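Local coordinates for protein probable adenylyl-sulfate kinase (Aeropyrum pernix, PDB 2YVU) that catalyses the ATP-dependent phosphorylation of adenosine 5'-phosphosulfate to 3'-phosphoadenylyl sulfate, the activated form of sulfate, at residues 47-57 with 70-78. Sequence-based numbering, arbitrary orientation.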
loop_
_atom_site.group_PDB
_atom_site.type_symbol
_atom_site.label_atom_id
_atom_site.label_comp_id
_atom_site.label_asym_id
_atom_site.label_seq_id
_atom_site.Cartn_x
_atom_site.Cartn_y
_atom_site.Cartn_z
ATOM N N LEU A 47 -1.046 -7.046 7.330
ATOM C CA LEU A 47 -1.538 -5.685 7.343
ATOM C C LEU A 47 -2.662 -5.645 8.364
ATOM O O LEU A 47 -3.577 -6.463 8.315
ATOM C CB LEU A 47 -2.064 -5.265 5.951
ATOM C CG LEU A 47 -1.117 -5.436 4.751
ATOM C CD1 LEU A 47 -1.838 -5.076 3.463
ATOM C CD2 LEU A 47 0.120 -4.560 4.913
ATOM N N ASP A 48 -2.579 -4.714 9.309
ATOM C CA ASP A 48 -3.623 -4.592 10.313
ATOM C C ASP A 48 -3.905 -3.123 10.613
ATOM O O ASP A 48 -3.208 -2.246 10.119
ATOM C CB ASP A 48 -3.230 -5.360 11.578
ATOM C CG ASP A 48 -1.922 -4.877 12.168
ATOM O OD1 ASP A 48 -1.888 -3.758 12.712
ATOM O OD2 ASP A 48 -0.913 -5.608 12.065
ATOM N N GLY A 49 -4.943 -2.859 11.400
ATOM C CA GLY A 49 -5.322 -1.488 11.722
ATOM C C GLY A 49 -4.297 -0.663 12.467
ATOM O O GLY A 49 -4.092 0.510 12.166
ATOM N N ASP A 50 -3.639 -1.263 13.447
ATOM C CA ASP A 50 -2.641 -0.536 14.205
ATOM C C ASP A 50 -1.508 -0.077 13.288
ATOM O O ASP A 50 -0.991 1.031 13.432
ATOM C CB ASP A 50 -2.115 -1.406 15.355
ATOM C CG ASP A 50 -3.116 -1.514 16.510
ATOM O OD1 ASP A 50 -4.268 -1.051 16.355
ATOM O OD2 ASP A 50 -2.756 -2.068 17.574
ATOM N N TRP A 51 -1.128 -0.914 12.337
ATOM C CA TRP A 51 -0.070 -0.532 11.409
ATOM C C TRP A 51 -0.583 0.576 10.505
ATOM O O TRP A 51 0.033 1.629 10.377
ATOM C CB TRP A 51 0.348 -1.726 10.549
ATOM C CG TRP A 51 1.112 -1.336 9.319
ATOM C CD1 TRP A 51 2.427 -0.953 9.251
ATOM C CD2 TRP A 51 0.598 -1.246 7.983
ATOM N NE1 TRP A 51 2.757 -0.631 7.951
ATOM C CE2 TRP A 51 1.655 -0.801 7.154
ATOM C CE3 TRP A 51 -0.653 -1.495 7.406
ATOM C CZ2 TRP A 51 1.496 -0.603 5.778
ATOM C CZ3 TRP A 51 -0.808 -1.298 6.044
ATOM C CH2 TRP A 51 0.261 -0.854 5.243
ATOM N N ALA A 52 -1.728 0.331 9.881
ATOM C CA ALA A 52 -2.323 1.295 8.957
ATOM C C ALA A 52 -2.539 2.668 9.580
ATOM O O ALA A 52 -2.327 3.695 8.939
ATOM C CB ALA A 52 -3.658 0.754 8.442
ATOM N N ARG A 53 -2.976 2.672 10.833
ATOM C CA ARG A 53 -3.275 3.891 11.555
ATOM C C ARG A 53 -2.108 4.872 11.632
ATOM O O ARG A 53 -2.317 6.075 11.725
ATOM C CB ARG A 53 -3.764 3.521 12.952
ATOM C CG ARG A 53 -4.352 4.659 13.760
ATOM C CD ARG A 53 -4.756 4.142 15.131
ATOM N NE ARG A 53 -3.780 3.165 15.603
ATOM C CZ ARG A 53 -3.675 2.749 16.859
ATOM N NH1 ARG A 53 -4.492 3.227 17.798
ATOM N NH2 ARG A 53 -2.749 1.849 17.174
ATOM N N THR A 54 -0.875 4.377 11.588
ATOM C CA THR A 54 0.258 5.285 11.646
ATOM C C THR A 54 0.996 5.363 10.322
ATOM O O THR A 54 2.060 5.983 10.244
ATOM C CB THR A 54 1.278 4.873 12.732
ATOM O OG1 THR A 54 1.791 3.570 12.437
ATOM C CG2 THR A 54 0.617 4.866 14.103
ATOM N N THR A 55 0.446 4.758 9.273
ATOM C CA THR A 55 1.150 4.785 7.994
ATOM C C THR A 55 0.327 5.177 6.770
ATOM O O THR A 55 0.320 6.328 6.368
ATOM C CB THR A 55 1.819 3.415 7.708
ATOM O OG1 THR A 55 0.800 2.407 7.568
ATOM C CG2 THR A 55 2.796 3.040 8.846
ATOM N N VAL A 56 -0.378 4.216 6.188
ATOM C CA VAL A 56 -1.147 4.469 4.974
ATOM C C VAL A 56 -2.511 5.107 5.158
ATOM O O VAL A 56 -3.059 5.702 4.235
ATOM C CB VAL A 56 -1.293 3.154 4.155
ATOM C CG1 VAL A 56 0.096 2.612 3.816
ATOM C CG2 VAL A 56 -2.076 2.114 4.946
ATOM N N SER A 57 -3.060 4.997 6.359
ATOM C CA SER A 57 -4.363 5.569 6.642
ATOM C C SER A 57 -4.255 6.395 7.923
ATOM O O SER A 57 -5.192 6.464 8.697
ATOM C CB SER A 57 -5.390 4.446 6.826
ATOM O OG SER A 57 -5.365 3.560 5.723
ATOM N N HIS A 70 -10.621 3.709 3.332
ATOM C CA HIS A 70 -9.509 3.010 3.958
ATOM C C HIS A 70 -9.424 1.565 3.502
ATOM O O HIS A 70 -8.364 1.103 3.081
ATOM C CB HIS A 70 -9.694 3.136 5.467
ATOM C CG HIS A 70 -8.994 2.100 6.274
ATOM N ND1 HIS A 70 -7.621 2.036 6.378
ATOM C CD2 HIS A 70 -9.480 1.142 7.096
ATOM C CE1 HIS A 70 -7.293 1.086 7.235
ATOM N NE2 HIS A 70 -8.403 0.528 7.684
ATOM N N LEU A 71 -10.551 0.864 3.560
ATOM C CA LEU A 71 -10.609 -0.531 3.160
ATOM C C LEU A 71 -10.308 -0.729 1.677
ATOM O O LEU A 71 -9.652 -1.699 1.288
ATOM C CB LEU A 71 -11.985 -1.112 3.517
ATOM C CG LEU A 71 -12.225 -1.189 5.036
ATOM C CD1 LEU A 71 -13.654 -1.657 5.327
ATOM C CD2 LEU A 71 -11.213 -2.156 5.682
ATOM N N LYS A 72 -10.793 0.177 0.841
ATOM C CA LYS A 72 -10.528 0.078 -0.585
ATOM C C LYS A 72 -9.014 0.252 -0.778
ATOM O O LYS A 72 -8.388 -0.388 -1.611
ATOM C CB LYS A 72 -11.274 1.180 -1.336
ATOM C CG LYS A 72 -10.868 1.292 -2.801
ATOM C CD LYS A 72 -11.672 2.367 -3.513
ATOM C CE LYS A 72 -11.400 2.346 -5.018
ATOM N NZ LYS A 72 -12.178 3.409 -5.741
ATOM N N ARG A 73 -8.437 1.143 0.011
ATOM C CA ARG A 73 -7.020 1.402 -0.061
ATOM C C ARG A 73 -6.238 0.160 0.334
ATOM O O ARG A 73 -5.261 -0.198 -0.318
ATOM C CB ARG A 73 -6.675 2.557 0.864
ATOM C CG ARG A 73 -5.226 2.856 0.908
ATOM C CD ARG A 73 -5.067 4.288 1.297
ATOM N NE ARG A 73 -5.509 4.481 2.646
ATOM C CZ ARG A 73 -6.256 5.497 3.052
ATOM N NH1 ARG A 73 -6.661 6.438 2.204
ATOM N NH2 ARG A 73 -6.589 5.558 4.320
ATOM N N ILE A 74 -6.670 -0.493 1.407
ATOM C CA ILE A 74 -6.004 -1.709 1.855
ATOM C C ILE A 74 -6.101 -2.783 0.782
ATOM O O ILE A 74 -5.145 -3.502 0.535
ATOM C CB ILE A 74 -6.632 -2.255 3.155
ATOM C CG1 ILE A 74 -6.331 -1.296 4.317
ATOM C CG2 ILE A 74 -6.077 -3.648 3.454
ATOM C CD1 ILE A 74 -4.842 -0.971 4.475
ATOM N N ALA A 75 -7.274 -2.883 0.152
ATOM C CA ALA A 75 -7.507 -3.867 -0.900
ATOM C C ALA A 75 -6.510 -3.674 -2.060
ATOM O O ALA A 75 -6.025 -4.618 -2.668
ATOM C CB ALA A 75 -8.933 -3.718 -1.415
ATOM N N TRP A 76 -6.200 -2.436 -2.372
ATOM C CA TRP A 76 -5.269 -2.217 -3.461
ATOM C C TRP A 76 -3.843 -2.569 -3.107
ATOM O O TRP A 76 -3.130 -3.156 -3.926
ATOM C CB TRP A 76 -5.369 -0.788 -3.935
ATOM C CG TRP A 76 -6.401 -0.691 -5.008
ATOM C CD1 TRP A 76 -7.698 -0.286 -4.881
ATOM C CD2 TRP A 76 -6.224 -1.062 -6.377
ATOM N NE1 TRP A 76 -8.338 -0.377 -6.090
ATOM C CE2 TRP A 76 -7.454 -0.850 -7.027
ATOM C CE3 TRP A 76 -5.137 -1.555 -7.114
ATOM C CZ2 TRP A 76 -7.634 -1.111 -8.392
ATOM C CZ3 TRP A 76 -5.313 -1.814 -8.476
ATOM C CH2 TRP A 76 -6.555 -1.589 -9.098
ATOM N N ILE A 77 -3.439 -2.225 -1.881
ATOM C CA ILE A 77 -2.096 -2.513 -1.396
ATOM C C ILE A 77 -1.948 -4.032 -1.356
ATOM O O ILE A 77 -0.922 -4.579 -1.741
ATOM C CB ILE A 77 -1.885 -1.944 0.016
ATOM C CG1 ILE A 77 -1.988 -0.411 -0.026
ATOM C CG2 ILE A 77 -0.567 -2.434 0.593
ATOM C CD1 ILE A 77 -1.951 0.291 1.365
ATOM N N ALA A 78 -2.989 -4.706 -0.894
ATOM C CA ALA A 78 -2.976 -6.169 -0.832
ATOM C C ALA A 78 -2.890 -6.768 -2.239
ATOM O O ALA A 78 -2.192 -7.732 -2.467
ATOM C CB ALA A 78 -4.243 -6.674 -0.142
#
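Ser57 meets helix 64-82 through one hydroxyl that serves two side chains, Arg73 and His70. From Arg73 CB, CG lies anti to the backbone N (chi1 177°), and the chain stays extended through CG before it bends at chi3 (67°). Arg73 CD then lies 3.8 Å from Val56 O. Beyond it, NE and NH2 grip Ser57 OG side-on, with the oxygen in the guanidinium plane. The bond from Arg73 NH2 to Ser57 OG is short and fairly straight, 2.7 Å at 163°. The one from Arg73 NE to Ser57 OG is longer and more bent, at 3.2 Å. Val56 O sits over one face of the guanidinium, 3.4 Å from Arg73 CZ and not hydrogen-bonded to NE, and His70 CA lies over the other. Val56 O also accepts a hydrogen bond from Arg73 NH1 of the second subunit.

His70 presents its ring edge. His70 ND1 lies 2.8 Å from Ser57 OG in a hydrogen bond, and His70 CE1 rests 3.8 Å from Ala52 CB. Phe92 meets this ring at a steep angle.

Deeper in, the contact is apolar. Val56 and Ile77 meet tip to tip, with Val56 CG1 3.9 Å from Ile77 CD1. Ile74 CD1 touches Val56 CG2 and the edge of the Trp51 ring. Leu47 CD1 packs on Ile77 CG2.

With an alanine in place of Arg73, Ser57 OG would probably keep only His70 across this contact, and Val56 O would lose the guanidinium facing it. The contact thus joins the end of edge strand 44-48 and the following short helix to helix 64-82 of this P-loop kinase fold. Hydrocarbon packs the inner part, while a cationic side chain and an imidazole converge on one serine oxygen and probably polarise it.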